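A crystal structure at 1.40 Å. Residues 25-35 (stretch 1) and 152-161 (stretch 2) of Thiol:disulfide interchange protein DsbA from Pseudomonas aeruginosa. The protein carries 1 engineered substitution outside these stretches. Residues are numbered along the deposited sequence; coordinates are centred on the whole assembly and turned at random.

Stretch 1 25-35: GKIEVVELFWY
Stretch 2 152-161: GVPTMVVNGK

Strands 27-33 and 155-158 run antiparallel at 164°, their axes 4.8 Å apart, in the register Val29-Val158, Val30-Val157, Glu31-Met156, Leu32-Thr155. Before the ladder, at Lys26 (phi/psi -113/151), water 1 donates to Lys26 O and Asn159 OD1, 2.9 Å each. At Glu28 (-79/142) a side chain takes one half of the pairing: Glu28 N donates to Asn159 OD1 (3.0 Å), while backbone Asn159 N donates to Glu28 O (2.7 Å). Asn159 sits at 50/34 with chi1 at -135°, and the end of its side chain comes nearer to stretch 1; Gly160 follows at 69/12, a positive phi that favours glycine. Water 2 links Glu28 OE1 (2.7 Å) to Gly160 N (2.8 Å). Val29 (-129/116, t) shares a face with Val158 (t) and Met156; the mmm rotamer of Met156 brings CE to 3.6 Å from Val29 CG1. Val30 (-109/128, t) turns to the other face and pairs with Val157 (-133/125, t): Val30 N to Val157 O 2.8 Å, Val157 N to Val30 O 2.9 Å. Glu31 (-103/112, tt) returns to the Met156 face, its CG 3.8 Å from Met156 SD. Leu32 (-81/132, chi1 m, chi2 98°) closes the ladder, Leu32 N to Thr155 O 2.8 Å and Thr155 N to Leu32 O 3.2 Å. Beyond it, cis-Pro154 places its CA 3.3 Å from Leu32 O, and Val153 (m) points toward stretch 1.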

ATOM      1  N   GLY A  25      18.655   0.072  -2.035  1.00 11.82           N
ATOM      2  CA  GLY A  25      19.478  -0.496  -0.992  1.00 10.37           C
ATOM      3  C   GLY A  25      18.720  -1.343  -0.006  1.00 12.64           C
ATOM      4  O   GLY A  25      19.325  -2.095   0.752  1.00 13.02           O
ATOM      5  N   LYS A  26      17.399  -1.201   0.016  1.00 11.00           N
ATOM      6  CA  LYS A  26      16.549  -2.063   0.817  1.00 10.35           C
ATOM      7  C   LYS A  26      15.690  -2.931  -0.058  1.00  9.76           C
ATOM      8  O   LYS A  26      15.340  -2.559  -1.180  1.00 11.48           O
ATOM      9  CB  LYS A  26      15.665  -1.253   1.751  1.00 12.09           C
ATOM     10  CG  LYS A  26      16.475  -0.530   2.812  1.00 15.83           C
ATOM     11  CD  LYS A  26      15.620   0.057   3.914  1.00 20.28           C
ATOM     12  CE  LYS A  26      16.507   0.596   5.019  1.00 20.03           C
ATOM     13  NZ  LYS A  26      15.684   1.191   6.106  1.00 30.67           N
ATOM     14  N   ILE A  27      15.352  -4.099   0.470  1.00  9.67           N
ATOM     15  CA  ILE A  27      14.458  -5.002  -0.213  1.00  9.72           C
ATOM     16  C   ILE A  27      13.042  -4.492  -0.021  1.00 10.08           C
ATOM     17  O   ILE A  27      12.542  -4.428   1.102  1.00 10.85           O
ATOM     18  CB  ILE A  27      14.593  -6.427   0.317  1.00  9.68           C
ATOM     19  CG1 ILE A  27      16.036  -6.914   0.156  1.00 11.96           C
ATOM     20  CG2 ILE A  27      13.597  -7.343  -0.380  1.00 10.16           C
ATOM     21  CD1 ILE A  27      16.354  -8.137   0.982  1.00 12.47           C
ATOM     22  N   GLU A  28      12.422  -4.067  -1.111  1.00  9.29           N
ATOM     23  CA  GLU A  28      11.099  -3.467  -1.019  1.00  8.95           C
ATOM     24  C   GLU A  28       9.981  -4.507  -0.885  1.00  8.17           C
ATOM     25  O   GLU A  28      10.020  -5.552  -1.520  1.00  8.95           O
ATOM     26  CB  GLU A  28      10.852  -2.618  -2.264  1.00  9.53           C
ATOM     27  CG  GLU A  28       9.762  -1.571  -2.073  1.00  9.47           C
ATOM     28  CD  GLU A  28       9.409  -0.838  -3.360  1.00 10.12           C
ATOM     29  OE1 GLU A  28       9.318  -1.499  -4.414  1.00 10.17           O
ATOM     30  OE2 GLU A  28       9.261   0.400  -3.297  1.00 11.60           O
ATOM     31  N   VAL A  29       8.984  -4.172  -0.070  1.00  8.64           N
ATOM     32  CA  VAL A  29       7.735  -4.928  -0.049  1.00  9.21           C
ATOM     33  C   VAL A  29       6.603  -3.930  -0.186  1.00  8.69           C
ATOM     34  O   VAL A  29       6.446  -3.063   0.670  1.00 10.03           O
ATOM     35  CB  VAL A  29       7.551  -5.702   1.256  1.00  9.41           C
ATOM     36  CG1 VAL A  29       6.224  -6.450   1.241  1.00 10.88           C
ATOM     37  CG2 VAL A  29       8.717  -6.670   1.480  1.00 11.98           C
ATOM     38  N   VAL A  30       5.852  -4.020  -1.278  1.00  7.80           N
ATOM     39  CA  VAL A  30       4.720  -3.128  -1.527  1.00  8.81           C
ATOM     40  C   VAL A  30       3.409  -3.884  -1.392  1.00  8.14           C
ATOM     41  O   VAL A  30       3.250  -4.953  -1.978  1.00  9.08           O
ATOM     42  CB  VAL A  30       4.797  -2.572  -2.959  1.00  9.72           C
ATOM     43  CG1 VAL A  30       3.573  -1.700  -3.252  1.00 11.73           C
ATOM     44  CG2 VAL A  30       6.072  -1.776  -3.178  1.00 10.43           C
ATOM     45  N   GLU A  31       2.499  -3.334  -0.587  1.00  8.73           N
ATOM     46  CA  GLU A  31       1.110  -3.779  -0.628  1.00  9.12           C
ATOM     47  C   GLU A  31       0.318  -2.726  -1.384  1.00  8.07           C
ATOM     48  O   GLU A  31       0.187  -1.593  -0.913  1.00  9.62           O
ATOM     49  CB  GLU A  31       0.509  -3.960   0.771  1.00  8.82           C
ATOM     50  CG  GLU A  31      -0.903  -4.524   0.677  1.00 10.27           C
ATOM     51  CD  GLU A  31      -1.795  -4.277   1.867  1.00 11.71           C
ATOM     52  OE1 GLU A  31      -1.481  -3.495   2.770  1.00 13.57           O
ATOM     53  OE2 GLU A  31      -2.913  -4.861   1.857  1.00 11.42           O
ATOM     54  N   LEU A  32      -0.177  -3.079  -2.566  1.00  8.98           N
ATOM     55  CA  LEU A  32      -1.132  -2.206  -3.266  1.00  9.39           C
ATOM     56  C   LEU A  32      -2.509  -2.444  -2.662  1.00  9.74           C
ATOM     57  O   LEU A  32      -2.919  -3.601  -2.471  1.00  9.65           O
ATOM     58  CB  LEU A  32      -1.135  -2.453  -4.773  1.00 10.84           C
ATOM     59  CG  LEU A  32       0.165  -2.028  -5.490  1.00 10.51           C
ATOM     60  CD1 LEU A  32       1.023  -3.236  -5.686  1.00 13.74           C
ATOM     61  CD2 LEU A  32      -0.126  -1.357  -6.832  1.00 13.28           C
ATOM     62  N   PHE A  33      -3.190  -1.350  -2.336  1.00  8.66           N
ATOM     63  CA  PHE A  33      -4.428  -1.465  -1.568  1.00  9.68           C
ATOM     64  C   PHE A  33      -5.350  -0.300  -1.921  1.00  9.08           C
ATOM     65  O   PHE A  33      -4.968   0.644  -2.590  1.00  9.74           O
ATOM     66  CB  PHE A  33      -4.125  -1.462  -0.057  1.00  9.80           C
ATOM     67  CG  PHE A  33      -3.966  -0.096   0.503  1.00 10.03           C
ATOM     68  CD1 PHE A  33      -2.879   0.691   0.151  1.00 12.46           C
ATOM     69  CD2 PHE A  33      -4.897   0.424   1.378  1.00 12.22           C
ATOM     70  CE1 PHE A  33      -2.761   1.963   0.636  1.00 14.04           C
ATOM     71  CE2 PHE A  33      -4.772   1.706   1.857  1.00 14.74           C
ATOM     72  CZ  PHE A  33      -3.698   2.457   1.505  1.00 14.80           C
ATOM     73  N   TRP A  34      -6.578  -0.381  -1.434  1.00  9.47           N
ATOM     74  CA  TRP A  34      -7.499   0.738  -1.394  1.00  9.08           C
ATOM     75  C   TRP A  34      -8.146   0.687  -0.013  1.00  8.38           C
ATOM     76  O   TRP A  34      -8.577  -0.367   0.442  1.00  9.67           O
ATOM     77  CB  TRP A  34      -8.536   0.618  -2.533  1.00  9.33           C
ATOM     78  CG  TRP A  34      -9.759   1.467  -2.418  1.00 10.15           C
ATOM     79  CD1 TRP A  34      -9.832   2.775  -2.029  1.00  9.79           C
ATOM     80  CD2 TRP A  34     -11.108   1.042  -2.671  1.00 10.68           C
ATOM     81  NE1 TRP A  34     -11.144   3.187  -2.033  1.00 10.61           N
ATOM     82  CE2 TRP A  34     -11.944   2.144  -2.418  1.00  9.48           C
ATOM     83  CE3 TRP A  34     -11.684  -0.156  -3.100  1.00 10.66           C
ATOM     84  CZ2 TRP A  34     -13.320   2.085  -2.567  1.00 10.44           C
ATOM     85  CZ3 TRP A  34     -13.070  -0.217  -3.240  1.00 11.14           C
ATOM     86  CH2 TRP A  34     -13.865   0.897  -2.976  1.00 11.94           C
ATOM     87  N   TYR A  35      -8.254   1.827   0.647  1.00  9.16           N
ATOM     88  CA  TYR A  35      -8.897   1.874   1.958  1.00  9.24           C
ATOM     89  C   TYR A  35     -10.312   1.288   1.966  1.00  9.88           C
ATOM     90  O   TYR A  35     -10.742   0.752   2.990  1.00 10.99           O
ATOM     91  CB  TYR A  35      -8.989   3.298   2.473  1.00 11.59           C
ATOM     92  CG  TYR A  35      -7.747   3.942   3.053  1.00 10.33           C
ATOM     93  CD1 TYR A  35      -7.057   3.384   4.124  1.00 11.61           C
ATOM     94  CD2 TYR A  35      -7.348   5.193   2.623  1.00 10.15           C
ATOM     95  CE1 TYR A  35      -5.969   4.026   4.689  1.00 11.05           C
ATOM     96  CE2 TYR A  35      -6.273   5.840   3.173  1.00 12.18           C
ATOM     97  CZ  TYR A  35      -5.597   5.274   4.218  1.00 11.61           C
ATOM     98  OH  TYR A  35      -4.544   5.988   4.738  1.00 13.51           O
ATOM     99  N   GLY A 152      -5.888  -5.395  -9.521  1.00 13.52           N
ATOM    100  CA  GLY A 152      -6.772  -5.424  -8.381  1.00 13.42           C
ATOM    101  C   GLY A 152      -5.968  -5.482  -7.106  1.00 12.08           C
ATOM    102  O   GLY A 152      -4.722  -5.553  -7.134  1.00 11.41           O
ATOM    103  N   VAL A 153      -6.674  -5.447  -5.984  1.00 11.04           N
ATOM    104  CA  VAL A 153      -6.067  -5.347  -4.665  1.00 10.94           C
ATOM    105  C   VAL A 153      -6.789  -6.283  -3.696  1.00 10.74           C
ATOM    106  O   VAL A 153      -7.942  -6.668  -3.964  1.00 11.48           O
ATOM    107  CB  VAL A 153      -6.113  -3.896  -4.143  1.00 10.85           C
ATOM    108  CG1 VAL A 153      -5.221  -3.000  -5.008  1.00 11.89           C
ATOM    109  CG2 VAL A 153      -7.522  -3.353  -4.087  1.00 12.51           C
ATOM    110  N   PRO A 154      -6.123  -6.662  -2.600  1.00  9.30           N
ATOM    111  CA  PRO A 154      -4.715  -6.377  -2.287  1.00  9.55           C
ATOM    112  C   PRO A 154      -3.778  -7.218  -3.144  1.00 11.75           C
ATOM    113  O   PRO A 154      -4.052  -8.383  -3.416  1.00 11.87           O
ATOM    114  CB  PRO A 154      -4.614  -6.741  -0.810  1.00 11.59           C
ATOM    115  CG  PRO A 154      -5.685  -7.783  -0.602  1.00 11.99           C
ATOM    116  CD  PRO A 154      -6.795  -7.451  -1.549  1.00 11.91           C
ATOM    117  N   THR A 155      -2.658  -6.612  -3.547  1.00  9.52           N
ATOM    118  CA  THR A 155      -1.617  -7.296  -4.310  1.00  8.40           C
ATOM    119  C   THR A 155      -0.281  -6.894  -3.740  1.00  9.31           C
ATOM    120  O   THR A 155      -0.063  -5.738  -3.374  1.00 10.81           O
ATOM    121  CB  THR A 155      -1.675  -6.923  -5.790  1.00 10.61           C
ATOM    122  OG1 THR A 155      -2.913  -7.379  -6.345  1.00 11.38           O
ATOM    123  CG2 THR A 155      -0.530  -7.542  -6.594  1.00 10.77           C
ATOM    124  N   MET A 156       0.602  -7.876  -3.642  1.00  8.97           N
ATOM    125  CA  MET A 156       1.945  -7.660  -3.121  1.00  8.90           C
ATOM    126  C   MET A 156       2.951  -7.642  -4.268  1.00  8.91           C
ATOM    127  O   MET A 156       2.827  -8.396  -5.239  1.00  9.00           O
ATOM    128  CB  MET A 156       2.343  -8.815  -2.209  1.00 10.42           C
ATOM    129  CG  MET A 156       1.393  -9.099  -1.068  1.00 10.42           C
ATOM    130  SD  MET A 156       1.156  -7.700   0.048  1.00 12.15           S
ATOM    131  CE  MET A 156       2.802  -7.375   0.596  1.00 13.77           C
ATOM    132  N   VAL A 157       3.958  -6.776  -4.134  1.00  8.98           N
ATOM    133  CA  VAL A 157       5.114  -6.793  -5.028  1.00  9.29           C
ATOM    134  C   VAL A 157       6.375  -6.721  -4.185  1.00  9.27           C
ATOM    135  O   VAL A 157       6.538  -5.816  -3.362  1.00 10.11           O
ATOM    136  CB  VAL A 157       5.115  -5.645  -6.084  1.00  9.36           C
ATOM    137  CG1 VAL A 157       6.340  -5.760  -6.984  1.00 10.60           C
ATOM    138  CG2 VAL A 157       3.837  -5.657  -6.905  1.00  9.48           C
ATOM    139  N   VAL A 158       7.255  -7.698  -4.381  1.00  8.41           N
ATOM    140  CA  VAL A 158       8.536  -7.727  -3.687  1.00  8.62           C
ATOM    141  C   VAL A 158       9.674  -7.325  -4.604  1.00  9.54           C
ATOM    142  O   VAL A 158       9.836  -7.876  -5.715  1.00  9.47           O
ATOM    143  CB  VAL A 158       8.802  -9.100  -3.049  1.00  9.60           C
ATOM    144  CG1 VAL A 158      10.212  -9.215  -2.515  1.00  9.82           C
ATOM    145  CG2 VAL A 158       7.820  -9.327  -1.909  1.00 10.63           C
ATOM    146  N   ASN A 159      10.433  -6.344  -4.111  1.00  9.03           N
ATOM    147  CA  ASN A 159      11.631  -5.787  -4.733  1.00 10.80           C
ATOM    148  C   ASN A 159      11.477  -5.398  -6.199  1.00 10.04           C
ATOM    149  O   ASN A 159      12.414  -5.473  -6.988  1.00 10.84           O
ATOM    150  CB  ASN A 159      12.846  -6.702  -4.545  1.00 10.18           C
ATOM    151  CG  ASN A 159      14.068  -5.942  -4.125  1.00 10.51           C
ATOM    152  OD1 ASN A 159      13.969  -4.845  -3.574  1.00 11.38           O
ATOM    153  ND2 ASN A 159      15.238  -6.511  -4.403  1.00 13.71           N
ATOM    154  N   GLY A 160      10.283  -4.932  -6.542  1.00  9.74           N
ATOM    155  CA  GLY A 160      10.001  -4.478  -7.895  1.00 10.03           C
ATOM    156  C   GLY A 160       9.984  -5.602  -8.920  1.00 10.12           C
ATOM    157  O   GLY A 160       9.981  -5.353 -10.115  1.00 11.54           O
ATOM    158  N   LYS A 161       9.973  -6.843  -8.432  1.00 10.02           N
ATOM    159  CA  LYS A 161      10.273  -8.003  -9.269  1.00 12.00           C
ATOM    160  C   LYS A 161       9.218  -9.106  -9.230  1.00 11.07           C
ATOM    161  O   LYS A 161       9.097  -9.842 -10.208  1.00 12.85           O
ATOM    162  CB  LYS A 161      11.621  -8.629  -8.830  1.00 14.57           C
ATOM    163  CG  LYS A 161      12.842  -7.846  -9.256  1.00 23.89           C
ATOM    164  CD  LYS A 161      14.112  -8.495  -8.715  1.00 22.90           C
ATOM    165  CE  LYS A 161      15.276  -7.522  -8.745  1.00 30.98           C
ATOM    166  NZ  LYS A 161      16.471  -8.007  -8.007  1.00 28.06           N
TER
HETATM  167  O   HOH W   1      16.632  -3.696  -3.467  1.00 28.43           O
HETATM  168  O   HOH W   2       8.394  -4.012  -4.714  1.00 11.21           O